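PDB 5JDD: titin from Homo sapiens, which forms part of the giant elastic filament of the muscle sarcomere, here as three consecutive immunoglobulin domains of its I-band spring. Local coordinates for residues 174-186 and 197-210. Residues are numbered along the deposited sequence; the frame is centred on the assembly and turned at random. Where two conformers were deposited one is given.
Sequences TVTPIMITSMLKD and FEVTVNYEGISYKW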
# COMPACT_ATOMS: atom_id res chain seq x y z
N THR A 174 -10.63 -7.91 -6.49
CA THR A 174 -11.39 -8.54 -7.55
C THR A 174 -11.89 -7.45 -8.50
O THR A 174 -12.67 -6.60 -8.10
CB THR A 174 -12.60 -9.30 -6.98
OG1 THR A 174 -12.14 -10.25 -5.99
CG2 THR A 174 -13.35 -10.02 -8.08
N VAL A 175 -11.40 -7.46 -9.73
CA VAL A 175 -11.81 -6.48 -10.73
C VAL A 175 -13.03 -7.01 -11.48
O VAL A 175 -12.99 -8.07 -12.09
CB VAL A 175 -10.66 -6.18 -11.70
CG1 VAL A 175 -11.10 -5.13 -12.73
CG2 VAL A 175 -9.47 -5.67 -10.92
N THR A 176 -14.13 -6.26 -11.40
CA THR A 176 -15.42 -6.74 -11.88
C THR A 176 -15.76 -6.19 -13.27
O THR A 176 -15.33 -5.10 -13.64
CB THR A 176 -16.53 -6.40 -10.88
OG1 THR A 176 -16.50 -4.99 -10.60
CG2 THR A 176 -16.33 -7.17 -9.57
N PRO A 177 -16.53 -6.96 -14.05
CA PRO A 177 -16.76 -6.59 -15.45
C PRO A 177 -17.81 -5.51 -15.63
O PRO A 177 -18.86 -5.53 -14.98
CB PRO A 177 -17.26 -7.91 -16.07
CG PRO A 177 -17.91 -8.63 -14.92
CD PRO A 177 -17.05 -8.30 -13.73
N ILE A 178 -17.53 -4.54 -16.51
CA ILE A 178 -18.57 -3.60 -16.90
C ILE A 178 -19.65 -4.34 -17.67
O ILE A 178 -19.37 -5.21 -18.49
CB ILE A 178 -17.99 -2.46 -17.74
CG1 ILE A 178 -17.06 -1.61 -16.87
CG2 ILE A 178 -19.13 -1.59 -18.34
CD1 ILE A 178 -16.12 -0.75 -17.65
N MET A 179 -20.90 -4.02 -17.37
CA MET A 179 -22.02 -4.57 -18.12
C MET A 179 -22.84 -3.47 -18.73
O MET A 179 -23.02 -2.39 -18.15
CB MET A 179 -22.86 -5.47 -17.22
CG MET A 179 -22.06 -6.61 -16.65
SD MET A 179 -23.11 -7.80 -15.79
CE MET A 179 -21.88 -8.99 -15.25
N ILE A 180 -23.34 -3.74 -19.93
CA ILE A 180 -24.18 -2.79 -20.62
C ILE A 180 -25.64 -3.17 -20.35
O ILE A 180 -26.09 -4.28 -20.66
CB ILE A 180 -23.83 -2.75 -22.11
CG1 ILE A 180 -22.44 -2.11 -22.29
CG2 ILE A 180 -24.88 -1.94 -22.87
CD1 ILE A 180 -21.83 -2.30 -23.67
N THR A 181 -26.35 -2.25 -19.71
CA THR A 181 -27.71 -2.53 -19.28
C THR A 181 -28.75 -2.03 -20.28
O THR A 181 -29.88 -2.51 -20.29
CB THR A 181 -27.97 -1.98 -17.87
OG1 THR A 181 -27.89 -0.55 -17.88
CG2 THR A 181 -26.93 -2.52 -16.90
N SER A 182 -28.37 -1.06 -21.11
CA SER A 182 -29.18 -0.67 -22.26
C SER A 182 -28.25 -0.52 -23.44
O SER A 182 -27.41 0.38 -23.48
CB SER A 182 -29.89 0.66 -22.00
OG SER A 182 -30.86 0.90 -23.00
N MET A 183 -28.41 -1.41 -24.42
CA MET A 183 -27.52 -1.45 -25.57
C MET A 183 -27.85 -0.38 -26.60
O MET A 183 -28.94 0.21 -26.59
CB MET A 183 -27.58 -2.82 -26.24
CG MET A 183 -27.01 -3.93 -25.39
SD MET A 183 -27.52 -5.56 -25.95
CE MET A 183 -26.60 -6.60 -24.81
N LEU A 184 -26.90 -0.13 -27.50
CA LEU A 184 -27.13 0.77 -28.63
C LEU A 184 -28.25 0.23 -29.51
O LEU A 184 -28.37 -0.99 -29.70
CB LEU A 184 -25.88 0.88 -29.50
CG LEU A 184 -24.72 1.71 -28.96
CD1 LEU A 184 -23.54 1.69 -29.94
CD2 LEU A 184 -25.18 3.14 -28.71
N LYS A 185 -29.06 1.13 -30.03
CA LYS A 185 -30.02 0.77 -31.07
C LYS A 185 -29.68 1.48 -32.37
O LYS A 185 -29.08 2.57 -32.36
CB LYS A 185 -31.45 1.12 -30.65
CG LYS A 185 -31.67 2.59 -30.34
CD LYS A 185 -33.11 2.83 -29.89
CE LYS A 185 -33.36 4.29 -29.54
NZ LYS A 185 -34.82 4.58 -29.53
N ASP A 186 -30.05 0.85 -33.48
CA ASP A 186 -29.86 1.46 -34.79
C ASP A 186 -30.58 2.80 -34.83
O ASP A 186 -31.61 3.00 -34.16
CB ASP A 186 -30.47 0.60 -35.89
CG ASP A 186 -29.65 -0.63 -36.21
OD1 ASP A 186 -28.52 -0.79 -35.70
OD2 ASP A 186 -30.16 -1.45 -36.99
N PHE A 197 -26.70 8.49 -30.29
CA PHE A 197 -26.61 7.12 -29.80
C PHE A 197 -26.48 7.17 -28.28
O PHE A 197 -25.84 8.08 -27.76
CB PHE A 197 -25.36 6.43 -30.35
CG PHE A 197 -25.48 5.95 -31.78
CD1 PHE A 197 -26.23 4.83 -32.08
CD2 PHE A 197 -24.82 6.61 -32.80
CE1 PHE A 197 -26.34 4.38 -33.39
CE2 PHE A 197 -24.92 6.17 -34.11
CZ PHE A 197 -25.67 5.05 -34.40
N GLU A 198 -27.09 6.22 -27.58
CA GLU A 198 -27.02 6.17 -26.11
C GLU A 198 -26.85 4.73 -25.61
O GLU A 198 -27.49 3.81 -26.13
CB GLU A 198 -28.29 6.74 -25.49
CG GLU A 198 -28.63 8.17 -25.89
CD GLU A 198 -29.91 8.66 -25.25
OE1 GLU A 198 -29.85 9.16 -24.11
OE2 GLU A 198 -30.98 8.55 -25.89
N VAL A 199 -25.98 4.57 -24.61
CA VAL A 199 -25.85 3.30 -23.90
C VAL A 199 -25.94 3.56 -22.42
O VAL A 199 -25.61 4.65 -21.96
CB VAL A 199 -24.50 2.59 -24.12
CG1 VAL A 199 -24.42 1.99 -25.48
CG2 VAL A 199 -23.35 3.56 -23.89
N THR A 200 -26.40 2.57 -21.68
CA THR A 200 -26.38 2.67 -20.22
C THR A 200 -25.54 1.53 -19.70
O THR A 200 -25.62 0.41 -20.21
CB THR A 200 -27.80 2.63 -19.62
OG1 THR A 200 -28.58 3.67 -20.22
CG2 THR A 200 -27.73 2.85 -18.11
N VAL A 201 -24.69 1.83 -18.73
CA VAL A 201 -23.82 0.82 -18.11
C VAL A 201 -24.17 0.64 -16.64
O VAL A 201 -24.98 1.39 -16.09
CB VAL A 201 -22.32 1.17 -18.24
CG1 VAL A 201 -21.91 1.19 -19.72
CG2 VAL A 201 -22.03 2.53 -17.59
N ASN A 202 -23.56 -0.35 -15.99
CA ASN A 202 -23.89 -0.64 -14.59
C ASN A 202 -23.09 0.13 -13.53
O ASN A 202 -23.46 0.13 -12.36
CB ASN A 202 -23.84 -2.15 -14.32
CG ASN A 202 -22.47 -2.77 -14.57
OD1 ASN A 202 -21.62 -2.21 -15.28
ND2 ASN A 202 -22.25 -3.95 -14.01
N TYR A 203 -21.98 0.76 -13.92
CA TYR A 203 -21.12 1.45 -12.97
C TYR A 203 -20.81 2.87 -13.39
O TYR A 203 -20.58 3.15 -14.56
CB TYR A 203 -19.79 0.71 -12.80
CG TYR A 203 -19.86 -0.71 -12.29
CD1 TYR A 203 -20.39 -0.99 -11.03
CD2 TYR A 203 -19.35 -1.76 -13.03
CE1 TYR A 203 -20.44 -2.30 -10.54
CE2 TYR A 203 -19.38 -3.07 -12.56
CZ TYR A 203 -19.93 -3.33 -11.31
OH TYR A 203 -19.97 -4.63 -10.84
N GLU A 204 -20.77 3.77 -12.40
CA GLU A 204 -20.38 5.14 -12.65
C GLU A 204 -18.86 5.24 -12.70
O GLU A 204 -18.17 4.46 -12.03
CB GLU A 204 -20.92 6.03 -11.53
CG GLU A 204 -20.77 7.51 -11.76
CD GLU A 204 -21.73 8.33 -10.93
OE1 GLU A 204 -21.60 8.31 -9.69
OE2 GLU A 204 -22.61 8.98 -11.53
N GLY A 205 -18.35 6.18 -13.49
CA GLY A 205 -16.94 6.53 -13.44
C GLY A 205 -16.04 5.65 -14.27
O GLY A 205 -14.82 5.64 -14.10
N ILE A 206 -16.62 4.89 -15.19
CA ILE A 206 -15.80 4.03 -16.02
C ILE A 206 -15.23 4.79 -17.21
O ILE A 206 -15.73 5.86 -17.58
CB ILE A 206 -16.58 2.76 -16.44
CG1 ILE A 206 -17.93 3.13 -17.05
CG2 ILE A 206 -16.83 1.90 -15.22
CD1 ILE A 206 -17.91 3.36 -18.53
N SER A 207 -14.16 4.26 -17.79
CA SER A 207 -13.57 4.84 -18.98
C SER A 207 -14.15 4.16 -20.21
O SER A 207 -14.50 2.97 -20.18
CB SER A 207 -12.05 4.69 -18.97
OG SER A 207 -11.49 5.46 -17.92
N TYR A 208 -14.25 4.91 -21.30
CA TYR A 208 -14.87 4.39 -22.50
C TYR A 208 -14.29 5.05 -23.74
O TYR A 208 -13.59 6.06 -23.66
CB TYR A 208 -16.38 4.65 -22.47
CG TYR A 208 -16.72 6.13 -22.57
CD1 TYR A 208 -16.93 6.72 -23.81
CD2 TYR A 208 -16.80 6.93 -21.43
CE1 TYR A 208 -17.22 8.06 -23.92
CE2 TYR A 208 -17.10 8.29 -21.54
CZ TYR A 208 -17.31 8.84 -22.79
OH TYR A 208 -17.60 10.18 -22.95
N LYS A 209 -14.64 4.49 -24.90
CA LYS A 209 -14.40 5.16 -26.17
C LYS A 209 -15.49 4.75 -27.16
O LYS A 209 -16.23 3.79 -26.95
CB LYS A 209 -13.03 4.82 -26.74
CG LYS A 209 -12.87 3.37 -27.10
CD LYS A 209 -11.41 3.03 -27.37
CE LYS A 209 -11.26 1.53 -27.58
NZ LYS A 209 -9.83 1.13 -27.78
N TRP A 210 -15.59 5.51 -28.23
CA TRP A 210 -16.51 5.19 -29.31
C TRP A 210 -15.73 4.96 -30.59
O TRP A 210 -14.73 5.65 -30.84
CB TRP A 210 -17.47 6.35 -29.55
CG TRP A 210 -18.45 6.61 -28.43
CD1 TRP A 210 -18.22 7.33 -27.28
CD2 TRP A 210 -19.81 6.18 -28.37
NE1 TRP A 210 -19.36 7.36 -26.51
CE2 TRP A 210 -20.35 6.67 -27.16
CE3 TRP A 210 -20.63 5.42 -29.22
CZ2 TRP A 210 -21.68 6.42 -26.78
CZ3 TRP A 210 -21.96 5.18 -28.84
CH2 TRP A 210 -22.46 5.69 -27.63
O HOH W 1 -18.41 -4.47 -8.68
O HOH W 2 -19.97 -6.43 -12.73
O HOH W 3 -27.51 0.74 -15.33
O HOH W 4 -29.82 2.43 -24.94
O HOH W 5 -28.72 4.10 -29.10
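A classic beta bulge sits where the edge strand 180-182 of an I-set immunoglobulin domain pairs antiparallel with strand 195-201, three residues after strand 167-176 of the preceding domain ends. Thr181 and Ser182 both face Thr200, whose O accepts two backbone hydrogen bonds, from Thr181 N (2.8 Å) and Ser182 N (3.2 Å), both from the same face of its carbonyl plane. Thr200 N returns a bond to Ser182 O, lying in the carbonyl plane on a lone pair. Past the end of strand 195-201, Asn202 extends the pairing to Met179, just before strand 180-182: its CG stands between its own backbone N and carbonyl carbon (chi1 61°), bringing OD1 within 2.9 Å of Met179 N. That bond is nearly straight at hydrogen (173°), yet the donor rises above the amide plane. Inside the sandwich, Leu184 lays CG against Val199 CG1 at 3.5 Å, while CD2 meets the edge of the Trp210 ring. Ile178 CD1 packs on Ile206 CG2 beside Ala251, near the domain junction. There Tyr203 touches Pro103 of the preceding domain, and two waters join its OH to the chain crossing between the domains: one reaches Thr176 OG1 at the end of strand 167-176, the other donates to Pro177 O at 2.7 Å.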